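Local coordinates for protein agarase (Pseudoalteromonas fuliginea, PDB 6XJ9) that probably hydrolyses agarose, the galactan of red algal cell walls, as an agarase of glycoside hydrolase family 50, at residues A[71-76]-A[188-193]; A[105-110]-A[117-122]. All coordinates share one frame; numbering follows the deposited sequence.

Contact 1: residues A[71-76]-A[188-193]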
loop_
_atom_site.group_PDB
_atom_site.type_symbol
_atom_site.label_atom_id
_atom_site.label_comp_id
_atom_site.label_asym_id
_atom_site.label_seq_id
_atom_site.Cartn_x
_atom_site.Cartn_y
_atom_site.Cartn_z
ATOM N N ALA A 71 22.132 15.194 9.343
ATOM C CA ALA A 71 21.623 15.718 10.603
ATOM C C ALA A 71 21.764 14.633 11.668
ATOM O O ALA A 71 21.717 13.447 11.337
ATOM C CB ALA A 71 20.185 16.139 10.453
ATOM N N SER A 72 21.943 15.028 12.936
ATOM C CA SER A 72 22.202 14.023 13.956
ATOM C C SER A 72 21.928 14.525 15.376
ATOM O O SER A 72 21.942 15.722 15.656
ATOM C CB SER A 72 23.609 13.496 13.840
ATOM O OG SER A 72 24.542 14.433 14.362
ATOM N N ILE A 73 21.697 13.560 16.272
ATOM C CA ILE A 73 21.837 13.763 17.703
ATOM C C ILE A 73 22.939 12.819 18.170
ATOM O O ILE A 73 22.961 11.644 17.789
ATOM C CB ILE A 73 20.498 13.532 18.437
ATOM C CG1 ILE A 73 20.657 13.598 19.961
ATOM C CG2 ILE A 73 19.847 12.229 17.987
ATOM C CD1 ILE A 73 19.383 13.926 20.696
ATOM N N VAL A 74 23.881 13.365 18.941
ATOM C CA VAL A 74 25.042 12.609 19.386
ATOM C C VAL A 74 25.015 12.566 20.909
ATOM O O VAL A 74 25.017 13.608 21.555
ATOM C CB VAL A 74 26.357 13.226 18.864
ATOM C CG1 VAL A 74 27.575 12.448 19.341
ATOM C CG2 VAL A 74 26.374 13.360 17.348
ATOM N N PHE A 75 24.939 11.352 21.459
ATOM C CA PHE A 75 25.050 11.143 22.893
ATOM C C PHE A 75 26.506 10.827 23.223
ATOM O O PHE A 75 27.066 9.869 22.695
ATOM C CB PHE A 75 24.128 10.008 23.341
ATOM C CG PHE A 75 22.678 10.202 22.975
ATOM C CD1 PHE A 75 21.824 10.908 23.806
ATOM C CD2 PHE A 75 22.164 9.666 21.805
ATOM C CE1 PHE A 75 20.484 11.067 23.479
ATOM C CE2 PHE A 75 20.829 9.837 21.475
ATOM C CZ PHE A 75 19.986 10.528 22.313
ATOM N N SER A 76 27.106 11.662 24.082
ATOM C CA SER A 76 28.490 11.501 24.499
ATOM C C SER A 76 28.617 11.793 25.995
ATOM O O SER A 76 28.168 12.835 26.465
ATOM C CB SER A 76 29.390 12.383 23.674
ATOM O OG SER A 76 30.750 12.092 23.938
ATOM N N ILE A 188 27.487 7.594 20.956
ATOM C CA ILE A 188 26.406 6.964 20.208
ATOM C C ILE A 188 25.772 8.057 19.353
ATOM O O ILE A 188 25.318 9.061 19.899
ATOM C CB ILE A 188 25.357 6.354 21.162
ATOM C CG1 ILE A 188 25.888 5.124 21.903
ATOM C CG2 ILE A 188 24.052 6.046 20.431
ATOM C CD1 ILE A 188 25.008 4.681 23.061
ATOM N N ALA A 189 25.759 7.867 18.025
ATOM C CA ALA A 189 25.178 8.853 17.119
ATOM C C ALA A 189 23.952 8.275 16.408
ATOM O O ALA A 189 24.006 7.183 15.854
ATOM C CB ALA A 189 26.223 9.308 16.122
ATOM N N ILE A 190 22.853 9.037 16.398
ATOM C CA ILE A 190 21.690 8.724 15.583
ATOM C C ILE A 190 21.601 9.796 14.502
ATOM O O ILE A 190 21.413 10.962 14.836
ATOM C CB ILE A 190 20.400 8.683 16.437
ATOM C CG1 ILE A 190 20.453 7.634 17.556
ATOM C CG2 ILE A 190 19.153 8.531 15.563
ATOM C CD1 ILE A 190 20.540 6.196 17.077
ATOM N N SER A 191 21.729 9.394 13.219
ATOM C CA SER A 191 21.735 10.354 12.122
ATOM C C SER A 191 20.676 10.047 11.059
ATOM O O SER A 191 20.197 8.916 10.940
ATOM C CB SER A 191 23.110 10.512 11.499
ATOM O OG SER A 191 23.551 9.305 10.893
ATOM N N VAL A 192 20.320 11.097 10.305
ATOM C CA VAL A 192 19.497 11.024 9.106
ATOM C C VAL A 192 20.346 11.527 7.937
ATOM O O VAL A 192 21.049 12.527 8.079
ATOM C CB VAL A 192 18.200 11.828 9.309
ATOM C CG1 VAL A 192 17.414 12.022 8.020
ATOM C CG2 VAL A 192 17.322 11.191 10.384
ATOM N N GLN A 193 20.309 10.803 6.803
ATOM C CA GLN A 193 21.297 10.984 5.749
ATOM C C GLN A 193 20.620 11.030 4.381
ATOM O O GLN A 193 19.809 10.163 4.051
ATOM C CB GLN A 193 22.358 9.881 5.813
ATOM C CG GLN A 193 23.200 9.937 7.084
ATOM C CD GLN A 193 24.263 8.868 7.154
ATOM O OE1 GLN A 193 24.659 8.279 6.147
ATOM N NE2 GLN A 193 24.717 8.594 8.365
#

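Contact 2: residues A[105-110]-A[117-122]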
loop_
_atom_site.group_PDB
_atom_site.type_symbol
_atom_site.label_atom_id
_atom_site.label_comp_id
_atom_site.label_asym_id
_atom_site.label_seq_id
_atom_site.Cartn_x
_atom_site.Cartn_y
_atom_site.Cartn_z
ATOM N N ILE A 105 17.073 5.700 10.312
ATOM C CA ILE A 105 18.137 6.231 11.154
ATOM C C ILE A 105 19.396 5.392 10.952
ATOM O O ILE A 105 19.332 4.197 10.669
ATOM C CB ILE A 105 17.721 6.298 12.640
ATOM C CG1 ILE A 105 17.249 4.935 13.159
ATOM C CG2 ILE A 105 16.672 7.373 12.861
ATOM C CD1 ILE A 105 16.941 4.900 14.638
ATOM N N TYR A 106 20.541 6.060 11.063
ATOM C CA TYR A 106 21.824 5.393 11.107
ATOM C C TYR A 106 22.312 5.480 12.546
ATOM O O TYR A 106 22.250 6.550 13.156
ATOM C CB TYR A 106 22.785 6.060 10.119
ATOM C CG TYR A 106 22.432 5.802 8.673
ATOM C CD1 TYR A 106 21.445 6.542 8.038
ATOM C CD2 TYR A 106 23.083 4.816 7.945
ATOM C CE1 TYR A 106 21.106 6.302 6.712
ATOM C CE2 TYR A 106 22.767 4.572 6.615
ATOM C CZ TYR A 106 21.761 5.311 6.002
ATOM O OH TYR A 106 21.432 5.076 4.690
ATOM N N LEU A 107 22.751 4.330 13.077
ATOM C CA LEU A 107 23.266 4.251 14.428
ATOM C C LEU A 107 24.763 3.975 14.346
ATOM O O LEU A 107 25.175 2.885 13.947
ATOM C CB LEU A 107 22.508 3.161 15.195
ATOM C CG LEU A 107 23.140 2.689 16.506
ATOM C CD1 LEU A 107 23.228 3.825 17.509
ATOM C CD2 LEU A 107 22.344 1.528 17.094
ATOM N N ASP A 108 25.559 4.998 14.679
ATOM C CA ASP A 108 27.006 4.868 14.707
ATOM C C ASP A 108 27.485 4.893 16.156
ATOM O O ASP A 108 27.121 5.783 16.922
ATOM C CB ASP A 108 27.703 5.929 13.860
ATOM C CG ASP A 108 27.489 5.715 12.379
ATOM O OD1 ASP A 108 26.400 6.079 11.885
ATOM O OD2 ASP A 108 28.406 5.178 11.739
ATOM N N ILE A 109 28.251 3.861 16.515
ATOM C CA ILE A 109 28.893 3.744 17.815
ATOM C C ILE A 109 30.404 3.753 17.577
ATOM O O ILE A 109 30.904 3.011 16.733
ATOM C CB ILE A 109 28.405 2.477 18.544
ATOM C CG1 ILE A 109 26.876 2.400 18.599
ATOM C CG2 ILE A 109 29.019 2.376 19.934
ATOM C CD1 ILE A 109 26.329 1.023 18.919
ATOM N N SER A 110 31.103 4.636 18.303
ATOM C CA SER A 110 32.530 4.882 18.146
ATOM C C SER A 110 33.235 4.662 19.484
ATOM O O SER A 110 32.706 5.040 20.530
ATOM C CB SER A 110 32.787 6.290 17.644
ATOM O OG SER A 110 31.981 6.604 16.514
ATOM N N TYR A 117 31.304 1.837 14.028
ATOM C CA TYR A 117 30.441 0.900 13.325
ATOM C C TYR A 117 29.056 1.498 13.085
ATOM O O TYR A 117 28.486 2.115 13.980
ATOM C CB TYR A 117 30.333 -0.449 14.039
ATOM C CG TYR A 117 29.744 -1.517 13.154
ATOM C CD1 TYR A 117 30.510 -2.110 12.161
ATOM C CD2 TYR A 117 28.415 -1.906 13.270
ATOM C CE1 TYR A 117 29.984 -3.078 11.319
ATOM C CE2 TYR A 117 27.873 -2.872 12.434
ATOM C CZ TYR A 117 28.664 -3.462 11.462
ATOM O OH TYR A 117 28.166 -4.413 10.622
ATOM N N THR A 118 28.520 1.240 11.880
ATOM C CA THR A 118 27.244 1.768 11.416
ATOM C C THR A 118 26.193 0.657 11.351
ATOM O O THR A 118 26.392 -0.343 10.662
ATOM C CB THR A 118 27.412 2.408 10.033
ATOM O OG1 THR A 118 28.470 3.367 10.100
ATOM C CG2 THR A 118 26.141 3.054 9.523
ATOM N N ARG A 119 25.075 0.864 12.067
ATOM C CA ARG A 119 23.849 0.084 11.924
ATOM C C ARG A 119 22.741 1.017 11.424
ATOM O O ARG A 119 22.915 2.233 11.452
ATOM C CB ARG A 119 23.480 -0.583 13.253
ATOM C CG ARG A 119 24.487 -1.613 13.754
ATOM C CD ARG A 119 24.338 -1.910 15.235
ATOM N NE ARG A 119 25.193 -3.018 15.654
ATOM C CZ ARG A 119 26.373 -2.905 16.265
ATOM N NH1 ARG A 119 26.885 -1.715 16.545
ATOM N NH2 ARG A 119 27.046 -3.994 16.583
ATOM N N SER A 120 21.623 0.458 10.930
ATOM C CA SER A 120 20.527 1.250 10.384
ATOM C C SER A 120 19.189 0.532 10.561
ATOM O O SER A 120 19.122 -0.690 10.527
ATOM C CB SER A 120 20.771 1.590 8.928
ATOM O OG SER A 120 19.770 2.483 8.448
ATOM N N VAL A 121 18.112 1.304 10.723
ATOM C CA VAL A 121 16.775 0.731 10.779
ATOM C C VAL A 121 15.760 1.786 10.345
ATOM O O VAL A 121 16.022 2.983 10.446
ATOM C CB VAL A 121 16.456 0.162 12.177
ATOM C CG1 VAL A 121 16.218 1.257 13.207
ATOM C CG2 VAL A 121 15.269 -0.790 12.141
ATOM N N ASN A 122 14.597 1.332 9.864
ATOM C CA ASN A 122 13.503 2.242 9.583
ATOM C C ASN A 122 12.610 2.354 10.819
ATOM O O ASN A 122 12.292 1.343 11.428
ATOM C CB ASN A 122 12.715 1.830 8.335
ATOM C CG ASN A 122 11.621 2.826 7.993
ATOM O OD1 ASN A 122 10.570 2.848 8.631
ATOM N ND2 ASN A 122 11.850 3.655 6.988
HETATM O O HOH W 1 26.418 0.849 15.237
#

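Contact 1: residues A[71-76]-A[188-193]
Ile73 and Ile190 form a hydrogen-bonded pair in the middle of antiparallel strands 71-75 and 188-193. Their side chains lie side by side and point the same way. The CG1 arm of Ile73 swings opposite the backbone N (chi1 174°), and CG2, between the N and the carbonyl carbon, is the branch that touches Ile190. That methyl sits 3.9 Å from Ile190 CB. The CG1 branch leads off to the neighbouring ring instead: Ile73 CG1 lies 3.9 Å above one face of the Phe75 ring, offset toward the rim. Phe75 N bonds to Ile188 O, and the ring, turned to the N side (chi1 -56°), brings its CD2 edge to that same oxygen, Phe75 CD2 to Ile188 O 3.7 Å. Phe75 CD2 is also 4.3 Å from Ile188 CG2.

The other face is more polar. Ser72 and Ser191 meet through their methylene groups, CB to CB at 3.8 Å. Ser191 OG accepts a hydrogen bond from Gln193 NE2 at 2.9 Å, with Ser191 OG close to the plane of the Gln193 amide. Val74 CG2 rests 4.2 Å from Ala189 CB. Six backbone hydrogen bonds tie the strands, two at each of the pairs Ala71-Val192, Ile73-Ile190 and Phe75-Ile188. The face of Ala71, Ile73, Phe75 and Val192 packs on Leu59, Val61 and Phe63 of strand 58-63. Such facing of strands is consistent with a beta-sandwich, as expected of the agarase CBM-like domain.

Contact 2: residues A[105-110]-A[117-122]
Leu107 and Arg119 form the central hydrogen-bonded pair of two antiparallel strands whose directions differ by 155°, and the Ile105-Val121 and Ile109-Tyr117 pairs bond on either side. Asp108 and Thr118 lie side by side. Thr118 OG1 donates to Asp108 OD2, but the modelled 2.4 Å is very short and its exact length is doubtful. Asp108 OD2 also accepts from Asn116 ND2. Replacing Asp108 by alanine removes the carboxylate, and Thr118 OG1 and Asn116 ND2 would probably lose the acceptor they share.

Tyr106 lies on the same face. Ser120 OG is 4.0 Å above the plane of its ring, over the centre, and Thr118 CG2 is at the ring edge, 3.9 Å from Tyr106 CD2. Ser120 turns OG opposite its backbone N (chi1 -174°), and this hydroxyl donates to Ile105 O at 2.8 Å, from above the carbonyl plane. Ile105 O therefore takes two donors, the second being Val121 N. The two strands make a beta hairpin of the CBM-like domain.

On the opposite face, Ile105 CG1 packs 3.8 Å from Val121 CG1. Arg119 is buried and extended from CG to NE. Tyr117 CD2 lies 3.6 Å above one face of its guanidinium. The Ile109 side chain runs obliquely to Arg119, with Ile109 CD1 3.7 Å from Arg119 NH1. A water accepts from Arg119 NH1 at 2.9 Å and donates to Leu107 O and Tyr117 O, which gives the buried group a polar mate.

Contact 1 and contact 2 are neighbours, their centres about 9 Å apart. Strands 185-193 and 103-111 run side by side, so four strands follow in the order 70-75, 185-193, 103-111, 116-123. Two probable backbone hydrogen bonds join the contacts: Ala189 N to Asp108 O at 2.7 Å, and Tyr106 N to Ser191 O at 2.9 Å. On the face of Ile190 and Leu107 the packing continues from one contact to the next, with Ile190 CD1 3.6 Å from Leu107 CD1. On the more polar face, Gln193 NE2 lies 3.6 Å from Tyr106 CG. The hairpin of contact 2 falls between the two strands of contact 1 along the chain. Its Asn122 ND2 bonds to His685 O, tying it to a much later part of the chain.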